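Long-range contacts in NEQ011 (Nanoarchaeum equitans Kin4-M, PDB 6GQ8), which probably reduces superoxide at a mononuclear iron centre bound by four histidines and one cysteine, as a superoxide reductase of the desulfoferrodoxin family: residues H35-S40 / K66-Y71; L48-E53 / G89-I94; T58-I63 / V81-E86. All coordinates share one frame; numbering follows the deposited sequence.

Contact 1 (H35-S40 / K66-Y71); sequences HPNEPS and KAHGEY. With FE (Fe (III) ion), chain E.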
# COMPACT_ATOMS: atom_id res chain seq x y z
N HIS A 35 16.15 -11.95 9.69
CA HIS A 35 15.04 -11.74 10.61
C HIS A 35 14.01 -12.84 10.42
O HIS A 35 13.79 -13.30 9.29
CB HIS A 35 14.40 -10.37 10.36
CG HIS A 35 13.35 -9.98 11.36
ND1 HIS A 35 12.03 -10.34 11.22
CD2 HIS A 35 13.43 -9.25 12.49
CE1 HIS A 35 11.33 -9.86 12.24
NE2 HIS A 35 12.16 -9.19 13.02
N PRO A 36 13.37 -13.30 11.50
CA PRO A 36 12.31 -14.32 11.35
C PRO A 36 11.23 -13.84 10.39
O PRO A 36 10.93 -12.65 10.29
CB PRO A 36 11.77 -14.48 12.77
CG PRO A 36 12.92 -14.10 13.65
CD PRO A 36 13.67 -13.02 12.91
N ASN A 37 10.64 -14.80 9.66
CA ASN A 37 9.55 -14.53 8.72
C ASN A 37 8.42 -15.49 9.06
O ASN A 37 8.27 -16.54 8.43
CB ASN A 37 10.01 -14.67 7.27
CG ASN A 37 9.07 -14.01 6.29
OD1 ASN A 37 7.90 -13.77 6.60
ND2 ASN A 37 9.56 -13.71 5.10
N GLU A 38 7.62 -15.11 10.04
CA GLU A 38 6.56 -15.93 10.61
C GLU A 38 5.26 -15.14 10.61
O GLU A 38 5.28 -13.91 10.54
CB GLU A 38 6.93 -16.35 12.05
CG GLU A 38 8.28 -17.02 12.17
CD GLU A 38 8.80 -17.03 13.59
OE1 GLU A 38 8.16 -16.42 14.47
OE2 GLU A 38 9.86 -17.65 13.83
N PRO A 39 4.11 -15.82 10.70
CA PRO A 39 2.84 -15.09 10.69
C PRO A 39 2.74 -14.02 11.76
O PRO A 39 2.25 -12.92 11.48
CB PRO A 39 1.80 -16.20 10.89
CG PRO A 39 2.45 -17.41 10.30
CD PRO A 39 3.91 -17.28 10.64
N SER A 40 3.22 -14.30 12.97
CA SER A 40 3.12 -13.37 14.08
C SER A 40 4.40 -12.56 14.30
O SER A 40 4.49 -11.83 15.30
CB SER A 40 2.74 -14.10 15.37
OG SER A 40 1.47 -14.71 15.24
N LYS A 66 4.26 -9.56 1.35
CA LYS A 66 2.90 -9.97 1.68
C LYS A 66 2.77 -11.40 2.20
O LYS A 66 1.81 -11.68 2.93
CB LYS A 66 1.99 -9.81 0.46
CG LYS A 66 1.73 -8.37 0.06
CD LYS A 66 1.02 -7.63 1.18
CE LYS A 66 0.11 -6.54 0.65
NZ LYS A 66 -0.59 -5.89 1.79
N ALA A 67 3.68 -12.30 1.85
CA ALA A 67 3.56 -13.70 2.22
C ALA A 67 4.46 -14.01 3.41
O ALA A 67 5.64 -13.65 3.40
CB ALA A 67 3.89 -14.62 1.04
N HIS A 68 3.91 -14.69 4.41
CA HIS A 68 4.63 -15.00 5.64
C HIS A 68 4.24 -16.38 6.15
O HIS A 68 4.05 -16.59 7.35
CB HIS A 68 4.37 -13.93 6.72
CG HIS A 68 4.57 -12.53 6.23
ND1 HIS A 68 5.82 -12.00 6.00
CD2 HIS A 68 3.68 -11.55 5.95
CE1 HIS A 68 5.69 -10.75 5.58
NE2 HIS A 68 4.41 -10.45 5.54
N GLY A 69 4.10 -17.33 5.23
CA GLY A 69 3.79 -18.71 5.58
C GLY A 69 2.56 -19.27 4.90
O GLY A 69 2.35 -20.49 4.95
N GLU A 70 1.73 -18.43 4.28
CA GLU A 70 0.54 -18.92 3.59
C GLU A 70 0.93 -19.91 2.51
O GLU A 70 1.63 -19.57 1.55
CB GLU A 70 -0.23 -17.74 2.98
CG GLU A 70 -0.84 -16.79 4.01
CD GLU A 70 0.11 -15.70 4.44
OE1 GLU A 70 1.31 -15.78 4.11
OE2 GLU A 70 -0.35 -14.75 5.12
N TYR A 71 0.47 -21.16 2.67
CA TYR A 71 0.80 -22.25 1.76
C TYR A 71 2.32 -22.39 1.59
O TYR A 71 2.80 -22.75 0.52
CB TYR A 71 0.11 -22.07 0.40
CG TYR A 71 -1.39 -21.94 0.50
CD1 TYR A 71 -2.18 -23.03 0.81
CD2 TYR A 71 -2.02 -20.71 0.29
CE1 TYR A 71 -3.56 -22.92 0.90
CE2 TYR A 71 -3.40 -20.59 0.39
CZ TYR A 71 -4.16 -21.70 0.69
OH TYR A 71 -5.53 -21.59 0.79
FE FE E . 11.46 -8.20 14.92
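The side chain of N37 leaves its backbone with CG anti to the backbone N (chi1 -163°), while that of H68 holds CG anti to its own carbonyl carbon (chi1 -50°), and the two side chains cross at about a right angle, with amide and ring planes inclined by 52°. H68 ND1 donates to N37 OD1 over 2.8 Å in a nearly straight bond; the oxygen receives it on a lone pair in the plane of its amide and lies in the plane of the imidazole. At the other end of the amide, N37 ND2 donates to the backbone oxygen of T75 on strand 74-84, which turns OD1 toward H68, so that the amide accepts here and the rotation of the ring is fixed at this edge. Beside this bond P39 rests on the loop backbone, its CD 3.4 Å from H68 O. The two segments are loops of the neelaredoxin-type fold, and 35-40 belongs to the loop that supplies iron ligands: H35 NE2 binds FE at 2.2 Å, with H10, H41, C97 and H100 completing the site. H35 ND1 in turn donates to P36 O (2.7 Å), a strongly bent bond tilted from the ring plane, which probably helps to orient the imidazole toward the metal. An alanine in place of H68 would probably loosen the seat of the 35-40 loop, since the ring donor to N37 OD1 and the stack with H42 would both go. The backbone of H68 is gripped as well, its N donating to E70 OE1 on the syn lone pair at 2.8 Å. G69 follows at a positive phi, where a side chain would press against the preceding carbonyl oxygen.

Contact 2 (L48-E53 / G89-I94); sequences LYFEPE and GKLIAI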
# COMPACT_ATOMS: atom_id res chain seq x y z
N LEU A 48 10.59 4.00 1.07
CA LEU A 48 11.82 4.63 0.62
C LEU A 48 11.54 6.08 0.24
O LEU A 48 10.68 6.34 -0.60
CB LEU A 48 12.42 3.88 -0.57
CG LEU A 48 13.69 4.50 -1.18
CD1 LEU A 48 14.87 4.39 -0.23
CD2 LEU A 48 14.01 3.85 -2.52
N TYR A 49 12.27 7.00 0.86
CA TYR A 49 12.15 8.42 0.57
C TYR A 49 13.48 8.96 0.07
O TYR A 49 14.55 8.42 0.37
CB TYR A 49 11.72 9.22 1.80
CG TYR A 49 10.41 8.78 2.43
CD1 TYR A 49 9.21 9.40 2.10
CD2 TYR A 49 10.38 7.75 3.36
CE1 TYR A 49 8.02 9.01 2.67
CE2 TYR A 49 9.19 7.35 3.94
CZ TYR A 49 8.02 7.98 3.60
OH TYR A 49 6.84 7.58 4.17
N PHE A 50 13.41 10.04 -0.71
CA PHE A 50 14.58 10.83 -1.06
C PHE A 50 14.34 12.26 -0.59
O PHE A 50 13.33 12.87 -0.96
CB PHE A 50 14.86 10.81 -2.57
CG PHE A 50 15.98 11.72 -2.99
CD1 PHE A 50 17.24 11.58 -2.44
CD2 PHE A 50 15.77 12.70 -3.94
CE1 PHE A 50 18.28 12.42 -2.83
CE2 PHE A 50 16.80 13.54 -4.34
CZ PHE A 50 18.06 13.40 -3.78
N GLU A 51 15.23 12.76 0.26
CA GLU A 51 15.15 14.12 0.77
C GLU A 51 16.27 14.94 0.15
O GLU A 51 17.39 14.96 0.67
CB GLU A 51 15.23 14.15 2.29
CG GLU A 51 15.00 15.54 2.88
CD GLU A 51 15.08 15.56 4.40
OE1 GLU A 51 14.76 14.53 5.03
OE2 GLU A 51 15.47 16.61 4.95
N PRO A 52 16.03 15.63 -0.97
CA PRO A 52 17.07 16.50 -1.53
C PRO A 52 17.41 17.61 -0.55
O PRO A 52 16.55 18.10 0.19
CB PRO A 52 16.43 17.05 -2.81
CG PRO A 52 14.96 16.86 -2.62
CD PRO A 52 14.78 15.67 -1.74
N GLU A 53 18.69 17.98 -0.53
CA GLU A 53 19.19 18.95 0.44
C GLU A 53 18.41 20.25 0.35
O GLU A 53 18.33 20.87 -0.72
CB GLU A 53 20.68 19.18 0.22
CG GLU A 53 21.07 19.37 -1.24
CD GLU A 53 22.57 19.32 -1.45
OE1 GLU A 53 23.25 18.59 -0.70
OE2 GLU A 53 23.07 20.01 -2.36
N GLY A 89 21.45 14.68 -1.92
CA GLY A 89 20.59 14.51 -0.76
C GLY A 89 20.86 13.17 -0.12
O GLY A 89 21.92 12.58 -0.32
N LYS A 90 19.89 12.69 0.65
CA LYS A 90 20.01 11.40 1.31
C LYS A 90 18.76 10.57 1.09
O LYS A 90 17.64 11.10 1.08
CB LYS A 90 20.27 11.56 2.81
CG LYS A 90 19.19 12.32 3.57
CD LYS A 90 19.60 12.52 5.02
CE LYS A 90 18.53 13.27 5.80
NZ LYS A 90 18.93 13.45 7.23
N LEU A 91 18.95 9.27 0.90
CA LEU A 91 17.85 8.32 0.85
C LEU A 91 17.48 7.90 2.27
O LEU A 91 18.34 7.76 3.14
CB LEU A 91 18.22 7.10 0.02
CG LEU A 91 18.38 7.34 -1.48
CD1 LEU A 91 18.83 6.08 -2.19
CD2 LEU A 91 17.06 7.83 -2.06
N ILE A 92 16.19 7.69 2.49
CA ILE A 92 15.68 7.32 3.80
C ILE A 92 14.81 6.08 3.64
O ILE A 92 13.84 6.10 2.87
CB ILE A 92 14.88 8.46 4.45
CG1 ILE A 92 15.74 9.72 4.57
CG2 ILE A 92 14.36 8.04 5.82
CD1 ILE A 92 14.99 10.96 5.01
N ALA A 93 15.17 5.01 4.34
CA ALA A 93 14.40 3.78 4.33
C ALA A 93 13.77 3.59 5.70
O ALA A 93 14.44 3.73 6.72
CB ALA A 93 15.28 2.57 3.98
N ILE A 94 12.48 3.27 5.70
CA ILE A 94 11.72 3.01 6.92
C ILE A 94 11.10 1.64 6.78
O ILE A 94 10.36 1.39 5.81
CB ILE A 94 10.65 4.08 7.17
CG1 ILE A 94 11.29 5.46 7.36
CG2 ILE A 94 9.79 3.71 8.38
CD1 ILE A 94 10.30 6.55 7.70
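Strands 43-52 and 89-97 are antiparallel neighbours in the mixed sheet, and residues 48-52 and 89-94 form their ladder, with axes 4.5 Å apart. Y49 and I92 are a hydrogen-bonded pair: Y49 N to I92 O is short at 2.7 Å and lies in the carbonyl plane, whereas I92 N sits above the plane of the Y49 carbonyl. E51 and K90 are the next such pair, E51 N meeting K90 O almost along the C=O axis and K90 N returning only a weak bond to E51 O. On the face carrying L48, F50 and L91, L91 CD2 packs against F50 CB at 3.7 Å. F50 has CG anti to its backbone N (chi1 174°), which lays CE1 3.7 Å from G89 CA; a side chain at G89 would clash there. On the other face E51 and K90 run side by side, but K90 NZ forms its salt bridge with E106, while the E51 OE1 atom touches I92 CD1 at 3.6 Å. Farther along, Y49 CE2 meets I94 CD1 obliquely. With L48 and L91 reaching I25 of the facing sheet, this ladder is part of one wall of an immunoglobulin-like beta sandwich.

Contact 3 (T58-I63 / V81-E86); sequences THIARI and VYAKLE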
# COMPACT_ATOMS: atom_id res chain seq x y z
N THR A 58 10.72 13.26 -0.52
CA THR A 58 9.84 12.77 -1.57
C THR A 58 9.71 11.26 -1.47
O THR A 58 10.72 10.55 -1.45
CB THR A 58 10.36 13.17 -2.95
OG1 THR A 58 10.30 14.59 -3.10
CG2 THR A 58 9.53 12.51 -4.04
N HIS A 59 8.47 10.77 -1.39
CA HIS A 59 8.24 9.34 -1.34
C HIS A 59 8.57 8.72 -2.69
O HIS A 59 7.99 9.10 -3.71
CB HIS A 59 6.78 9.05 -0.96
CG HIS A 59 6.57 7.70 -0.37
ND1 HIS A 59 5.37 7.31 0.19
CD2 HIS A 59 7.40 6.64 -0.25
CE1 HIS A 59 5.47 6.07 0.63
NE2 HIS A 59 6.70 5.64 0.38
N ILE A 60 9.51 7.79 -2.70
CA ILE A 60 9.97 7.16 -3.93
C ILE A 60 9.27 5.83 -4.18
O ILE A 60 8.77 5.57 -5.27
CB ILE A 60 11.50 6.98 -3.92
CG1 ILE A 60 12.21 8.34 -3.82
CG2 ILE A 60 11.95 6.24 -5.17
CD1 ILE A 60 11.90 9.28 -4.97
N ALA A 61 9.24 4.96 -3.17
CA ALA A 61 8.65 3.64 -3.34
C ALA A 61 8.05 3.16 -2.03
O ALA A 61 8.48 3.57 -0.95
CB ALA A 61 9.68 2.62 -3.85
N ARG A 62 7.04 2.30 -2.15
CA ARG A 62 6.47 1.57 -1.03
C ARG A 62 6.39 0.10 -1.41
O ARG A 62 5.77 -0.24 -2.43
CB ARG A 62 5.08 2.13 -0.66
CG ARG A 62 4.30 1.34 0.38
CD ARG A 62 3.14 2.17 0.94
NE ARG A 62 3.59 3.12 1.95
CZ ARG A 62 2.82 4.05 2.51
NH1 ARG A 62 1.55 4.17 2.14
NH2 ARG A 62 3.31 4.87 3.43
N ILE A 63 7.03 -0.76 -0.63
CA ILE A 63 7.09 -2.19 -0.93
C ILE A 63 6.50 -2.95 0.25
O ILE A 63 6.99 -2.83 1.38
CB ILE A 63 8.52 -2.67 -1.21
CG1 ILE A 63 9.16 -1.84 -2.33
CG2 ILE A 63 8.52 -4.14 -1.58
CD1 ILE A 63 10.25 -0.91 -1.84
N VAL A 81 14.44 -1.23 -6.34
CA VAL A 81 13.63 -0.28 -7.08
C VAL A 81 14.57 0.63 -7.86
O VAL A 81 15.79 0.62 -7.65
CB VAL A 81 12.69 0.55 -6.18
CG1 VAL A 81 11.68 -0.35 -5.47
CG2 VAL A 81 13.49 1.38 -5.18
N TYR A 82 13.99 1.42 -8.75
CA TYR A 82 14.74 2.25 -9.69
C TYR A 82 14.10 3.63 -9.72
O TYR A 82 12.88 3.74 -9.84
CB TYR A 82 14.73 1.64 -11.10
CG TYR A 82 15.35 0.26 -11.19
CD1 TYR A 82 16.64 0.09 -11.66
CD2 TYR A 82 14.62 -0.86 -10.82
CE1 TYR A 82 17.20 -1.17 -11.75
CE2 TYR A 82 15.18 -2.13 -10.90
CZ TYR A 82 16.47 -2.28 -11.37
OH TYR A 82 17.02 -3.53 -11.45
N ALA A 83 14.92 4.67 -9.62
CA ALA A 83 14.40 6.03 -9.57
C ALA A 83 15.36 7.00 -10.26
O ALA A 83 16.58 6.81 -10.25
CB ALA A 83 14.17 6.49 -8.13
N LYS A 84 14.78 8.04 -10.86
CA LYS A 84 15.51 9.21 -11.31
C LYS A 84 15.49 10.24 -10.19
O LYS A 84 14.41 10.67 -9.78
CB LYS A 84 14.86 9.78 -12.57
CG LYS A 84 14.80 8.81 -13.74
CD LYS A 84 14.19 9.45 -14.97
CE LYS A 84 14.26 8.52 -16.17
NZ LYS A 84 13.72 9.16 -17.40
N LEU A 85 16.66 10.63 -9.70
CA LEU A 85 16.75 11.56 -8.59
C LEU A 85 17.59 12.76 -9.00
O LEU A 85 18.71 12.61 -9.50
CB LEU A 85 17.37 10.89 -7.36
CG LEU A 85 16.68 9.61 -6.89
CD1 LEU A 85 17.44 8.98 -5.74
CD2 LEU A 85 15.24 9.90 -6.49
N GLU A 86 17.04 13.96 -8.78
CA GLU A 86 17.70 15.20 -9.17
C GLU A 86 18.40 15.81 -7.97
O GLU A 86 17.79 15.98 -6.91
CB GLU A 86 16.71 16.19 -9.77
CG GLU A 86 17.36 17.46 -10.32
CD GLU A 86 16.36 18.47 -10.83
OE1 GLU A 86 15.57 19.00 -10.01
OE2 GLU A 86 16.34 18.72 -12.05
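Segments 58-63 and 81-84 run antiparallel at 165°, but their axes come no closer than 7.9 Å and no hydrogen bond joins them, so the contact is made by side chains alone. I60 carries the most, with its CG1 anti to the carbonyl carbon and its CG2 anti to the backbone N (chi1 -62°). I60 CG2 therefore drops onto A83 CB at 3.7 Å, while I60 CD1, folded round by chi2 of -60°, comes obliquely to L85 CD2, also at 3.7 Å. L85 CG lies anti to its carbonyl carbon, and it is the CD2 branch that turns to I60, although CB does not aim at the opposing segment. The other anchor is V81. V81 CG1, anti to the carbonyl carbon, is shared by two partners: A61 CB lies 3.9 Å away, and I63 CD1 comes tip to tip at the same 3.9 Å. The small side chains of A61 and A83 probably let the facing V81 and I60 come close. Two consecutive residues, I60 and A61, can both point at strand 74-84 because they face L48 together in a classic beta bulge. R62 points away, its guanidinium paired with D47 and with E64 of the fourth subunit. I60 also packs on F50 and V81 on L48, tying this hydrophobic layer to strand 43-52, while V81 bonds through its backbone to I25 of strand 22-29. R62, I63, A83 and K84 pair in an antiparallel ladder with a strand of the second subunit, so beta structure continues across that interface.

Contacts 2 and 3 lie close, their centres 9 Å apart, and meet through strands 43-52 and 58-65: F50 O and T58 N are 2.7 Å apart, and L48 O and I60 N 2.8 Å, both probable hydrogen bonds. Contact 2 builds within one sheet, whereas contact 3 joins that sheet to strand 74-84 of the other. Contact 1 lies on the opposite side of the chain's centre, with its own centre 28 Å from contact 2 and 26 Å from contact 3, and it holds an iron ligand. Strand 89-97 links the two regions, for I94 of contact 2 has its side chain about 14 Å from the iron and about 10 Å from that of the ligand C97.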